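Local structure of putative uronate isomerase (Thermotoga maritima, 4NAR) at residues K336-L339 with D344-K347; M121-L126 with A183-I188; K312-H315 with M320-W323; V166-A171 with D177-A182; A359-P364 with K368-F373. The protein is of unconfirmed function, named a putative uronate isomerase although its family is generally linked to lactate racemase activity. One frame throughout, in Å; residues are numbered along the deposited sequence.

Contact 1: K336-L339 with D344-K347; sequences KWYL and DFNK
Tyr338 and Phe345 meet as a T-shaped aromatic pair: the edge of the tyrosine ring, at CE1, is directed at one face of the phenylalanine ring. Tyr338 CE1 comes to 3.9 Å from Phe345 CD2, displaced toward the rim of that ring, and the planes stand at 86° with centroids 5.4 Å apart. Both side chains have CG anti to the backbone N (chi1 -175° for Tyr338, -169° for Phe345), which turns each ring toward the other segment. The aliphatic part of the contact is the closer one. One methyl of Leu339, CD2, lies 3.6 Å from Phe345 CB, and the two side chains cross at about a right angle, so the methyl touches the root of the aromatic side chain while the tyrosine takes the ring. Next to Phe345, Asn346 caps the following helix, its OD1 accepting from Val349 N. Ile327 of helix 318-327 touches both aromatic side chains, and Trp181 of helix 173-186 packs on Leu339. The arrangement is that of a short loop linking two consecutive helices, 332-341 and 347-357, with a phenylalanine folded back onto the first just ahead of the Asn346 N-cap.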
# COMPACT_ATOMS: atom_id res chain seq x y z
N LYS A 336 10.35 -19.50 6.55
CA LYS A 336 11.57 -19.88 5.84
C LYS A 336 11.69 -21.39 5.75
O LYS A 336 12.09 -21.93 4.71
CB LYS A 336 12.80 -19.32 6.54
CG LYS A 336 13.07 -17.86 6.22
CD LYS A 336 13.81 -17.22 7.37
CE LYS A 336 14.77 -16.16 6.89
NZ LYS A 336 16.18 -16.55 7.20
N TRP A 337 11.35 -22.07 6.84
CA TRP A 337 11.36 -23.52 6.88
C TRP A 337 10.31 -24.09 5.92
O TRP A 337 10.56 -25.06 5.20
CB TRP A 337 11.10 -24.01 8.30
CG TRP A 337 10.76 -25.47 8.38
CD1 TRP A 337 11.65 -26.52 8.42
CD2 TRP A 337 9.45 -26.06 8.42
NE1 TRP A 337 10.97 -27.71 8.48
CE2 TRP A 337 9.61 -27.46 8.48
CE3 TRP A 337 8.15 -25.54 8.41
CZ2 TRP A 337 8.54 -28.35 8.54
CZ3 TRP A 337 7.07 -26.42 8.46
CH2 TRP A 337 7.27 -27.81 8.52
N TYR A 338 9.14 -23.48 5.92
CA TYR A 338 8.04 -23.94 5.07
C TYR A 338 8.43 -23.80 3.59
O TYR A 338 8.01 -24.59 2.74
CB TYR A 338 6.78 -23.13 5.39
CG TYR A 338 5.53 -23.56 4.67
CD1 TYR A 338 5.16 -22.98 3.46
CD2 TYR A 338 4.69 -24.53 5.20
CE1 TYR A 338 4.00 -23.36 2.79
CE2 TYR A 338 3.53 -24.92 4.54
CZ TYR A 338 3.19 -24.33 3.33
OH TYR A 338 2.06 -24.71 2.66
N LEU A 339 9.24 -22.78 3.28
CA LEU A 339 9.69 -22.56 1.91
C LEU A 339 10.83 -23.50 1.49
O LEU A 339 11.03 -23.74 0.29
CB LEU A 339 10.06 -21.09 1.70
CG LEU A 339 8.79 -20.23 1.74
CD1 LEU A 339 9.13 -18.79 2.07
CD2 LEU A 339 8.07 -20.30 0.41
N ASP A 344 8.22 -23.55 -4.27
CA ASP A 344 7.38 -22.85 -5.24
C ASP A 344 6.34 -21.90 -4.61
O ASP A 344 5.66 -21.16 -5.33
CB ASP A 344 6.66 -23.86 -6.13
CG ASP A 344 5.77 -24.81 -5.32
OD1 ASP A 344 6.04 -25.00 -4.11
OD2 ASP A 344 4.81 -25.36 -5.90
N PHE A 345 6.19 -21.93 -3.29
CA PHE A 345 5.14 -21.16 -2.62
C PHE A 345 5.34 -19.67 -2.84
O PHE A 345 6.48 -19.17 -2.80
CB PHE A 345 5.09 -21.48 -1.13
CG PHE A 345 3.87 -20.94 -0.43
CD1 PHE A 345 3.93 -19.73 0.26
CD2 PHE A 345 2.67 -21.65 -0.46
CE1 PHE A 345 2.80 -19.23 0.92
CE2 PHE A 345 1.53 -21.16 0.20
CZ PHE A 345 1.59 -19.95 0.88
N ASN A 346 4.24 -18.96 -3.08
CA ASN A 346 4.28 -17.54 -3.42
C ASN A 346 4.84 -16.66 -2.29
O ASN A 346 4.29 -16.62 -1.18
CB ASN A 346 2.88 -17.05 -3.80
CG ASN A 346 2.88 -15.58 -4.18
OD1 ASN A 346 2.77 -14.70 -3.31
ND2 ASN A 346 3.02 -15.31 -5.48
N LYS A 347 5.90 -15.91 -2.59
CA LYS A 347 6.61 -15.14 -1.57
C LYS A 347 5.88 -13.89 -1.07
O LYS A 347 6.19 -13.40 0.03
CB LYS A 347 8.02 -14.81 -2.06
CG LYS A 347 8.95 -16.02 -1.97
CD LYS A 347 10.30 -15.74 -2.59
CE LYS A 347 11.15 -17.01 -2.62
NZ LYS A 347 11.97 -17.11 -1.39

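Contact 2: M121-L126 with A183-I188; sequences MTEGDL and AVLMGI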
# COMPACT_ATOMS: atom_id res chain seq x y z
N MSE A 121 19.67 -7.73 -2.41
CA MSE A 121 18.48 -7.25 -1.70
C MSE A 121 17.80 -8.38 -0.90
O MSE A 121 17.10 -8.11 0.08
CB MSE A 121 17.46 -6.68 -2.70
CG MSE A 121 17.92 -5.45 -3.46
SE MSE A 121 18.38 -3.98 -2.29
CE MSE A 121 20.34 -4.01 -2.57
N THR A 122 17.99 -9.62 -1.34
CA THR A 122 17.28 -10.74 -0.71
C THR A 122 18.18 -11.74 0.03
O THR A 122 17.80 -12.91 0.20
CB THR A 122 16.38 -11.53 -1.72
OG1 THR A 122 17.18 -12.04 -2.80
CG2 THR A 122 15.29 -10.63 -2.28
N GLU A 123 19.36 -11.28 0.46
CA GLU A 123 20.31 -12.16 1.15
C GLU A 123 20.61 -13.44 0.35
O GLU A 123 20.79 -14.52 0.93
CB GLU A 123 19.78 -12.54 2.54
CG GLU A 123 19.40 -11.35 3.42
CD GLU A 123 18.62 -11.75 4.68
OE1 GLU A 123 18.44 -12.97 4.93
OE2 GLU A 123 18.19 -10.84 5.43
N GLY A 124 20.63 -13.32 -0.98
CA GLY A 124 20.86 -14.46 -1.84
C GLY A 124 19.69 -15.43 -1.94
O GLY A 124 19.80 -16.46 -2.62
N ASP A 125 18.56 -15.12 -1.30
CA ASP A 125 17.42 -16.03 -1.36
C ASP A 125 16.89 -16.26 -2.78
O ASP A 125 16.46 -17.36 -3.11
CB ASP A 125 16.28 -15.59 -0.42
CG ASP A 125 16.50 -16.04 1.03
OD1 ASP A 125 17.46 -16.81 1.28
OD2 ASP A 125 15.72 -15.63 1.93
N LEU A 126 16.96 -15.24 -3.64
CA LEU A 126 16.42 -15.39 -4.99
C LEU A 126 17.46 -15.80 -6.04
O LEU A 126 17.31 -16.85 -6.70
CB LEU A 126 15.64 -14.15 -5.44
CG LEU A 126 14.19 -14.11 -4.96
CD1 LEU A 126 13.48 -15.42 -5.29
CD2 LEU A 126 14.12 -13.83 -3.46
N ALA A 183 11.79 -6.99 1.73
CA ALA A 183 11.32 -6.18 2.84
C ALA A 183 11.14 -7.00 4.11
O ALA A 183 11.54 -6.58 5.20
CB ALA A 183 9.99 -5.48 2.48
N VAL A 184 10.52 -8.17 3.98
CA VAL A 184 10.22 -8.97 5.16
C VAL A 184 11.48 -9.56 5.83
O VAL A 184 11.49 -9.82 7.04
CB VAL A 184 9.14 -10.05 4.88
CG1 VAL A 184 9.79 -11.32 4.30
CG2 VAL A 184 8.34 -10.35 6.17
N LEU A 185 12.54 -9.75 5.05
CA LEU A 185 13.81 -10.20 5.61
C LEU A 185 14.36 -9.14 6.58
O LEU A 185 14.84 -9.48 7.67
CB LEU A 185 14.82 -10.51 4.51
CG LEU A 185 14.53 -11.75 3.66
CD1 LEU A 185 15.65 -11.95 2.64
CD2 LEU A 185 14.36 -13.00 4.54
N MSE A 186 14.29 -7.87 6.20
CA MSE A 186 14.58 -6.79 7.15
C MSE A 186 13.50 -6.77 8.25
O MSE A 186 13.81 -6.70 9.44
CB MSE A 186 14.67 -5.43 6.44
CG MSE A 186 14.83 -4.25 7.40
SE MSE A 186 15.22 -2.50 6.57
CE MSE A 186 17.11 -2.81 6.13
N GLY A 187 12.24 -6.82 7.84
CA GLY A 187 11.16 -6.93 8.80
C GLY A 187 10.56 -5.60 9.21
O GLY A 187 11.27 -4.60 9.34
N ILE A 188 9.24 -5.61 9.41
CA ILE A 188 8.49 -4.41 9.78
C ILE A 188 9.11 -3.56 10.89
O ILE A 188 9.30 -2.34 10.68
CB ILE A 188 7.01 -4.76 10.12
CG1 ILE A 188 6.28 -5.21 8.85
CG2 ILE A 188 6.31 -3.59 10.82
CD1 ILE A 188 4.90 -5.74 9.11
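The nearest CA atoms, those of Thr122 and Leu185, are 7.2 Å apart, where a type I' turn from Thr122 to Asp125, following helix 115-121, faces the last turn of helix 173-186. Across this distance a single side chain, Leu185, makes the contact. Its CD1 methyl reaches 3.4 Å from Thr122 O, the carbonyl that also closes the turn by accepting Asp125 N at 2.8 Å. Glu123 arrives from the opposite direction. With CG beside its own backbone N (chi1 -55°) and the chain extended beyond, it runs along the leucine, bringing CD to 3.6 Å from Leu185 CD1 and OE2 to 3.5 Å from Leu185 CB. Asp125 crosses the leucine at a slant, its OD2 lying 3.7 Å from Leu185 CD1. That carboxylate has its polar partner one helical turn back, in the indole NE1 of Trp181. Thr122 OG1 likewise bonds to Val118 O in the helix before the turn, and takes a weak bond from Leu126 N. At the helix end, Gly187 leaves the helical conformation with positive phi, while Leu185 O is bound by Lys332 NZ. The chemistry is therefore lopsided: carboxylate and carbonyl oxygens lie against an aliphatic group that can offer them only van der Waals contact, and the polar tie between turn and helix runs through Asp125 to Trp181 instead.

Contact 3: K312-H315 with M320-W323; sequences KRFH and MDKW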
# COMPACT_ATOMS: atom_id res chain seq x y z
N LYS A 312 -14.89 -10.89 5.51
CA LYS A 312 -15.20 -12.32 5.44
C LYS A 312 -14.21 -13.11 4.57
O LYS A 312 -14.45 -14.29 4.27
CB LYS A 312 -16.66 -12.53 5.00
CG LYS A 312 -17.13 -11.57 3.91
CD LYS A 312 -18.63 -11.76 3.60
CE LYS A 312 -19.07 -10.92 2.37
NZ LYS A 312 -19.44 -11.77 1.18
N ARG A 313 -13.10 -12.49 4.18
CA ARG A 313 -12.08 -13.16 3.37
C ARG A 313 -10.66 -12.66 3.67
O ARG A 313 -10.48 -11.62 4.31
CB ARG A 313 -12.39 -12.99 1.88
CG ARG A 313 -11.90 -11.65 1.35
CD ARG A 313 -12.62 -11.26 0.08
NE ARG A 313 -12.11 -10.02 -0.50
CZ ARG A 313 -12.86 -8.96 -0.79
NH1 ARG A 313 -14.17 -8.97 -0.52
NH2 ARG A 313 -12.31 -7.87 -1.34
N PHE A 314 -9.66 -13.40 3.22
CA PHE A 314 -8.27 -13.01 3.45
C PHE A 314 -7.73 -12.21 2.26
O PHE A 314 -6.99 -11.23 2.45
CB PHE A 314 -7.40 -14.23 3.72
CG PHE A 314 -7.77 -14.95 4.97
CD1 PHE A 314 -7.20 -14.60 6.20
CD2 PHE A 314 -8.73 -15.97 4.94
CE1 PHE A 314 -7.57 -15.25 7.38
CE2 PHE A 314 -9.10 -16.64 6.11
CZ PHE A 314 -8.52 -16.28 7.33
N HIS A 315 -8.07 -12.65 1.06
CA HIS A 315 -7.68 -11.95 -0.17
C HIS A 315 -8.83 -12.14 -1.15
O HIS A 315 -9.57 -13.12 -1.04
CB HIS A 315 -6.38 -12.54 -0.73
CG HIS A 315 -5.67 -11.63 -1.69
ND1 HIS A 315 -6.06 -11.47 -3.01
CD2 HIS A 315 -4.59 -10.83 -1.52
CE1 HIS A 315 -5.25 -10.61 -3.61
NE2 HIS A 315 -4.34 -10.21 -2.73
N MSE A 320 -4.79 -16.68 -4.24
CA MSE A 320 -4.02 -16.13 -3.11
C MSE A 320 -4.70 -16.37 -1.75
O MSE A 320 -4.02 -16.66 -0.76
CB MSE A 320 -3.67 -14.65 -3.31
CG MSE A 320 -2.29 -14.46 -3.94
SE MSE A 320 -1.99 -12.72 -4.76
CE MSE A 320 -1.35 -11.78 -3.20
N ASP A 321 -6.02 -16.28 -1.73
CA ASP A 321 -6.83 -16.64 -0.57
C ASP A 321 -6.60 -18.11 -0.14
O ASP A 321 -6.40 -18.41 1.05
CB ASP A 321 -8.32 -16.38 -0.87
CG ASP A 321 -9.21 -16.60 0.34
OD1 ASP A 321 -9.48 -15.62 1.07
OD2 ASP A 321 -9.64 -17.76 0.56
N LYS A 322 -6.62 -19.03 -1.12
CA LYS A 322 -6.27 -20.44 -0.90
C LYS A 322 -4.87 -20.56 -0.32
O LYS A 322 -4.63 -21.31 0.64
CB LYS A 322 -6.33 -21.21 -2.23
CG LYS A 322 -6.99 -22.58 -2.18
CD LYS A 322 -7.37 -23.04 -3.60
CE LYS A 322 -8.41 -22.09 -4.25
NZ LYS A 322 -8.22 -21.88 -5.74
N TRP A 323 -3.95 -19.79 -0.88
CA TRP A 323 -2.56 -19.85 -0.44
C TRP A 323 -2.39 -19.40 1.00
O TRP A 323 -1.70 -20.06 1.78
CB TRP A 323 -1.67 -19.05 -1.38
CG TRP A 323 -1.43 -19.76 -2.67
CD1 TRP A 323 -1.55 -21.10 -2.91
CD2 TRP A 323 -1.01 -19.16 -3.91
NE1 TRP A 323 -1.23 -21.38 -4.22
CE2 TRP A 323 -0.90 -20.20 -4.86
CE3 TRP A 323 -0.73 -17.85 -4.31
CZ2 TRP A 323 -0.50 -19.97 -6.19
CZ3 TRP A 323 -0.33 -17.61 -5.64
CH2 TRP A 323 -0.22 -18.68 -6.56
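Asp321 points its carboxylate at the backbone of the loop that leads into its own helix, so that one carboxylate oxygen accepts from two successive backbone N-H groups and joins the segment after strand 302-308 to the first turns of helix 318-327. Phe314 N approaches OD1 of Asp321 nearly along the C-O axis at 3.1 Å, with an N-H...O angle of 151°. His315 N uses the anti lone pair of the same Asp321 OD1 at 3.3 Å, and more nearly straight, at 167°. Having CG anti to the backbone N carries the carboxylate off the helix and toward the loop. The other oxygen, OD2, forms a salt bridge with Arg325 one turn further along, so the carboxylate is held from both ends and probably favours its charged form.

The Phe314 side chain crosses that of Asp321 at about a right angle. OD1 lies at the edge of the phenyl ring, near its plane, and the ring and carboxylate planes are 51° apart. His315 turns instead to selenomethionine Met320, which covers one face of the imidazole. Its CB makes a CH-pi contact, 4.1 Å from the ring centroid, and SE lies over the same face, 4.3 Å from that centroid. The imidazole is fixed in its plane by two bonds, ND1 with Asn317 N and NE2 with Thr72 OG1. Beyond the selenium, the bend at chi3 turns the Met320 CE methyl back to the ring, 3.4 Å from His315 NE2.

Contact 4: V166-A171 with D177-A182; sequences VIPGIA and DTFHWA. With SO4 (sulfate ion), chain B.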
# COMPACT_ATOMS: atom_id res chain seq x y z
N VAL A 166 3.75 2.98 -9.12
CA VAL A 166 4.09 2.21 -10.31
C VAL A 166 4.28 0.74 -9.91
O VAL A 166 3.69 -0.16 -10.52
CB VAL A 166 5.36 2.74 -11.00
CG1 VAL A 166 5.68 1.90 -12.24
CG2 VAL A 166 5.21 4.22 -11.37
N ILE A 167 5.10 0.51 -8.89
CA ILE A 167 5.36 -0.83 -8.36
C ILE A 167 5.11 -0.79 -6.85
O ILE A 167 5.83 -0.07 -6.14
CB ILE A 167 6.82 -1.26 -8.58
CG1 ILE A 167 7.18 -1.16 -10.07
CG2 ILE A 167 7.03 -2.69 -8.07
CD1 ILE A 167 8.63 -1.38 -10.34
N PRO A 168 4.13 -1.58 -6.35
CA PRO A 168 3.37 -2.62 -7.06
C PRO A 168 2.16 -2.15 -7.87
O PRO A 168 1.56 -2.98 -8.57
CB PRO A 168 2.84 -3.50 -5.92
CG PRO A 168 2.60 -2.50 -4.79
CD PRO A 168 3.79 -1.54 -4.91
N GLY A 169 1.80 -0.87 -7.75
CA GLY A 169 0.55 -0.34 -8.27
C GLY A 169 0.03 -0.86 -9.60
O GLY A 169 -1.14 -1.28 -9.71
N ILE A 170 0.89 -0.84 -10.62
CA ILE A 170 0.47 -1.27 -11.95
C ILE A 170 1.50 -2.23 -12.54
O ILE A 170 1.78 -2.23 -13.75
CB ILE A 170 0.30 -0.05 -12.88
CG1 ILE A 170 1.62 0.74 -12.92
CG2 ILE A 170 -0.88 0.82 -12.41
CD1 ILE A 170 1.58 1.95 -13.78
N ALA A 171 2.05 -3.06 -11.67
CA ALA A 171 3.11 -3.97 -12.05
C ALA A 171 2.57 -5.41 -12.07
O ALA A 171 1.39 -5.67 -12.40
CB ALA A 171 4.30 -3.84 -11.10
N ASP A 177 6.78 -9.79 -5.80
CA ASP A 177 7.19 -10.86 -4.89
C ASP A 177 8.56 -10.54 -4.30
O ASP A 177 8.78 -10.67 -3.08
CB ASP A 177 7.26 -12.21 -5.62
CG ASP A 177 5.88 -12.87 -5.80
OD1 ASP A 177 4.83 -12.17 -5.70
OD2 ASP A 177 5.85 -14.10 -6.04
N THR A 178 9.46 -10.11 -5.18
CA THR A 178 10.85 -9.82 -4.85
C THR A 178 10.96 -8.70 -3.83
O THR A 178 11.70 -8.85 -2.85
CB THR A 178 11.66 -9.43 -6.10
OG1 THR A 178 11.72 -10.54 -7.00
CG2 THR A 178 13.08 -8.98 -5.73
N PHE A 179 10.26 -7.59 -4.03
CA PHE A 179 10.40 -6.52 -3.06
C PHE A 179 9.74 -6.86 -1.72
O PHE A 179 10.26 -6.51 -0.66
CB PHE A 179 10.02 -5.13 -3.61
CG PHE A 179 8.55 -4.76 -3.47
CD1 PHE A 179 7.99 -4.45 -2.23
CD2 PHE A 179 7.76 -4.64 -4.61
CE1 PHE A 179 6.65 -4.08 -2.12
CE2 PHE A 179 6.42 -4.26 -4.50
CZ PHE A 179 5.86 -3.98 -3.26
N HIS A 180 8.60 -7.54 -1.78
CA HIS A 180 7.92 -7.96 -0.55
C HIS A 180 8.82 -8.88 0.28
O HIS A 180 8.90 -8.74 1.51
CB HIS A 180 6.58 -8.62 -0.85
CG HIS A 180 5.46 -7.65 -1.05
ND1 HIS A 180 4.98 -6.85 -0.04
CD2 HIS A 180 4.72 -7.35 -2.15
CE1 HIS A 180 3.99 -6.10 -0.50
NE2 HIS A 180 3.81 -6.38 -1.78
N TRP A 181 9.50 -9.81 -0.38
CA TRP A 181 10.38 -10.73 0.33
C TRP A 181 11.63 -10.04 0.86
O TRP A 181 12.06 -10.30 1.99
CB TRP A 181 10.77 -11.90 -0.58
CG TRP A 181 11.46 -13.01 0.17
CD1 TRP A 181 12.75 -13.43 0.01
CD2 TRP A 181 10.90 -13.82 1.22
NE1 TRP A 181 13.03 -14.45 0.88
CE2 TRP A 181 11.91 -14.72 1.64
CE3 TRP A 181 9.64 -13.89 1.83
CZ2 TRP A 181 11.71 -15.66 2.65
CZ3 TRP A 181 9.44 -14.83 2.85
CH2 TRP A 181 10.46 -15.71 3.24
N ALA A 182 12.22 -9.16 0.05
CA ALA A 182 13.36 -8.35 0.47
C ALA A 182 12.98 -7.58 1.74
O ALA A 182 13.75 -7.54 2.70
CB ALA A 182 13.76 -7.37 -0.65
S SO4 B . 0.18 -5.74 -2.92
O1 SO4 B . 1.56 -5.23 -3.02
O2 SO4 B . -0.66 -5.04 -3.90
O3 SO4 B . 0.18 -7.19 -3.18
O4 SO4 B . -0.34 -5.49 -1.56
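Phe179 lays its ring against Ile167 and Pro168, joining the middle of helix 173-186 to the loop that leads into it; in this part of the lactate racemase N-terminal family region the loop folds back on the helix that follows, beside a bound anion. Pro168 CD is 3.6 Å from Phe179 CZ and Pro168 CB lies near the plane of the phenyl ring at its edge, the two side chains crossing at about a right angle. Ile167 slides past in the opposite direction, with CG2 at 3.9 Å from Phe179 CE2. The phenylalanine carries CG between its backbone N and carbonyl carbon (chi1 88°), a rotation that brings the ring across its neighbour His180: Phe179 CE1 sits 3.6 Å above the centre of the imidazole. The peptide bond before Pro168 is cis; further out, Val176 touches both loop residues from within the helix. Ala199 and Ala206 of helix 198-213 back Phe179 and Ile167 respectively.

The sulfate, probably from the crystallisation liquor, meets the imidazole edge and is also bonded by Thr72, Trp283 and Asn348; such ions often mark pockets. His180 ND1 makes a weak bond to Ser156. At the other nitrogen, His180 NE2 donates to sulfate O1 at 2.8 Å, with an N-H...O angle of 163°.

Contact 5: A359-P364 with K368-F373; sequences AGTFDP and KEEFEF
Gly360 and Phe371 bring the two strands closest, their CA atoms 4.1 Å apart in a non-hydrogen-bonded pair, with the phenyl ring of Phe371 lying beside the glycine. Next along, Thr361 and Glu370 form the hydrogen-bonded pair: Thr361 N to Glu370 O is 2.8 Å, and the return bond from Glu370 N to Thr361 O is 3.2 Å. Beyond them Phe362 crosses Glu369 obliquely, CD1 at 3.9 Å from Glu369 CG, with ring and carboxylate planes 89° apart. This face is the packed one, because Tyr334 and Trp337 meet the Phe362 ring, Arg357 makes a cation-pi contact with Phe371, and Glu369 is held by His330 and Cys331 N.

The whole is a two-stranded antiparallel beta hairpin, the strand directions 170° apart, closed at its turn end by Asp363 N to Lys368 O at 3.1 Å.

On the opposite face Thr361 and Glu370 lie side by side and exposed, pointing the same way, with Thr361 OG1 only 3.6 Å from Glu370 CB. A water donates to Lys368 O and is weakly linked to Thr361 OG1. At the open end Glu372 N bonds to Ala359 O from above the carbonyl plane, and another water joins that oxygen to Phe373 N.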
# COMPACT_ATOMS: atom_id res chain seq x y z
N ALA A 359 6.81 -10.92 15.31
CA ALA A 359 7.97 -11.61 15.85
C ALA A 359 7.58 -12.89 16.58
O ALA A 359 6.50 -12.98 17.17
CB ALA A 359 8.74 -10.69 16.80
N GLY A 360 8.48 -13.87 16.54
CA GLY A 360 8.27 -15.13 17.23
C GLY A 360 9.50 -16.02 17.09
O GLY A 360 10.44 -15.67 16.37
N THR A 361 9.49 -17.16 17.78
CA THR A 361 10.58 -18.13 17.66
C THR A 361 10.10 -19.45 17.11
O THR A 361 8.95 -19.86 17.33
CB THR A 361 11.26 -18.41 19.02
OG1 THR A 361 10.25 -18.60 20.02
CG2 THR A 361 12.18 -17.25 19.42
N PHE A 362 10.99 -20.12 16.40
CA PHE A 362 10.70 -21.42 15.84
C PHE A 362 11.80 -22.40 16.24
O PHE A 362 12.95 -22.26 15.82
CB PHE A 362 10.61 -21.32 14.32
CG PHE A 362 10.30 -22.62 13.64
CD1 PHE A 362 9.12 -23.30 13.91
CD2 PHE A 362 11.18 -23.15 12.71
CE1 PHE A 362 8.82 -24.49 13.27
CE2 PHE A 362 10.88 -24.36 12.06
CZ PHE A 362 9.70 -25.03 12.34
N ASP A 363 11.45 -23.38 17.08
CA ASP A 363 12.34 -24.49 17.39
C ASP A 363 12.28 -25.49 16.24
O ASP A 363 11.25 -26.14 16.02
CB ASP A 363 11.90 -25.18 18.69
CG ASP A 363 12.97 -26.11 19.24
OD1 ASP A 363 13.65 -26.80 18.46
OD2 ASP A 363 13.12 -26.14 20.48
N PRO A 364 13.39 -25.61 15.49
CA PRO A 364 13.43 -26.46 14.30
C PRO A 364 13.75 -27.92 14.64
O PRO A 364 14.03 -28.71 13.72
CB PRO A 364 14.57 -25.84 13.48
CG PRO A 364 15.53 -25.32 14.52
CD PRO A 364 14.68 -24.93 15.73
N LYS A 368 7.83 -26.18 17.28
CA LYS A 368 6.98 -25.32 18.10
C LYS A 368 7.27 -23.82 17.92
O LYS A 368 8.42 -23.39 17.77
CB LYS A 368 7.10 -25.72 19.57
CG LYS A 368 6.69 -27.17 19.82
CD LYS A 368 7.02 -27.63 21.25
CE LYS A 368 6.50 -29.06 21.46
NZ LYS A 368 7.50 -29.93 22.18
N GLU A 369 6.20 -23.02 17.93
CA GLU A 369 6.30 -21.57 17.82
C GLU A 369 5.84 -20.88 19.11
O GLU A 369 4.85 -21.28 19.73
CB GLU A 369 5.46 -21.06 16.64
CG GLU A 369 6.08 -21.24 15.26
CD GLU A 369 5.19 -20.69 14.13
OE1 GLU A 369 5.50 -19.60 13.57
OE2 GLU A 369 4.18 -21.36 13.79
N GLU A 370 6.56 -19.83 19.49
CA GLU A 370 6.14 -18.93 20.55
C GLU A 370 6.12 -17.56 19.90
O GLU A 370 6.94 -17.29 19.02
CB GLU A 370 7.14 -18.93 21.72
CG GLU A 370 7.31 -20.30 22.40
CD GLU A 370 8.18 -20.21 23.66
OE1 GLU A 370 8.53 -19.07 24.06
OE2 GLU A 370 8.51 -21.26 24.24
N PHE A 371 5.20 -16.69 20.33
CA PHE A 371 5.03 -15.39 19.67
C PHE A 371 5.11 -14.24 20.65
O PHE A 371 4.66 -14.36 21.79
CB PHE A 371 3.68 -15.33 18.93
CG PHE A 371 3.59 -16.29 17.77
CD1 PHE A 371 2.93 -17.52 17.91
CD2 PHE A 371 4.17 -15.98 16.55
CE1 PHE A 371 2.85 -18.41 16.83
CE2 PHE A 371 4.10 -16.88 15.46
CZ PHE A 371 3.44 -18.09 15.60
N GLU A 372 5.67 -13.12 20.20
CA GLU A 372 5.75 -11.93 21.04
C GLU A 372 4.38 -11.37 21.42
O GLU A 372 4.20 -10.86 22.54
CB GLU A 372 6.62 -10.87 20.38
CG GLU A 372 8.11 -10.98 20.74
CD GLU A 372 8.41 -10.42 22.13
OE1 GLU A 372 7.73 -9.45 22.55
OE2 GLU A 372 9.33 -10.94 22.80
N PHE A 373 3.41 -11.44 20.51
CA PHE A 373 2.06 -10.98 20.80
C PHE A 373 1.00 -11.84 20.11
O PHE A 373 1.32 -12.65 19.24
CB PHE A 373 1.89 -9.48 20.46
CG PHE A 373 2.31 -9.11 19.06
CD1 PHE A 373 3.54 -8.50 18.84
CD2 PHE A 373 1.48 -9.37 17.97
CE1 PHE A 373 3.95 -8.15 17.55
CE2 PHE A 373 1.88 -9.03 16.67
CZ PHE A 373 3.12 -8.42 16.46
O HOH W 1 4.15 -11.92 17.47
O HOH W 2 10.06 -21.97 19.68

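Overall arrangement
Contacts 1, 3 and 4 are buried, contact 2 is partly so, and contact 5 lies at the surface. Contacts 2 and 4 share helix 173-186, contact 4 being nested inside the loop that contact 2 closes, and Thr122 packs on Ala182 between them. Contact 1 touches all the others: Asn346 packs on Asp177, Lys336 on Leu185, Phe345 on Trp323 and Trp337 on Phe362. Contacts 3 and 4 stay about 7 Å apart at their nearest atoms, yet Thr72 bonds both to His315 and to the sulfate beside His180. Apolar packing dominates contacts 1 and 4, contact 2 sets oxygens against one leucine without a hydrogen bond between its segments, side-chain-to-backbone bonds distinguish contact 3, and backbone pairing with water carries contact 5.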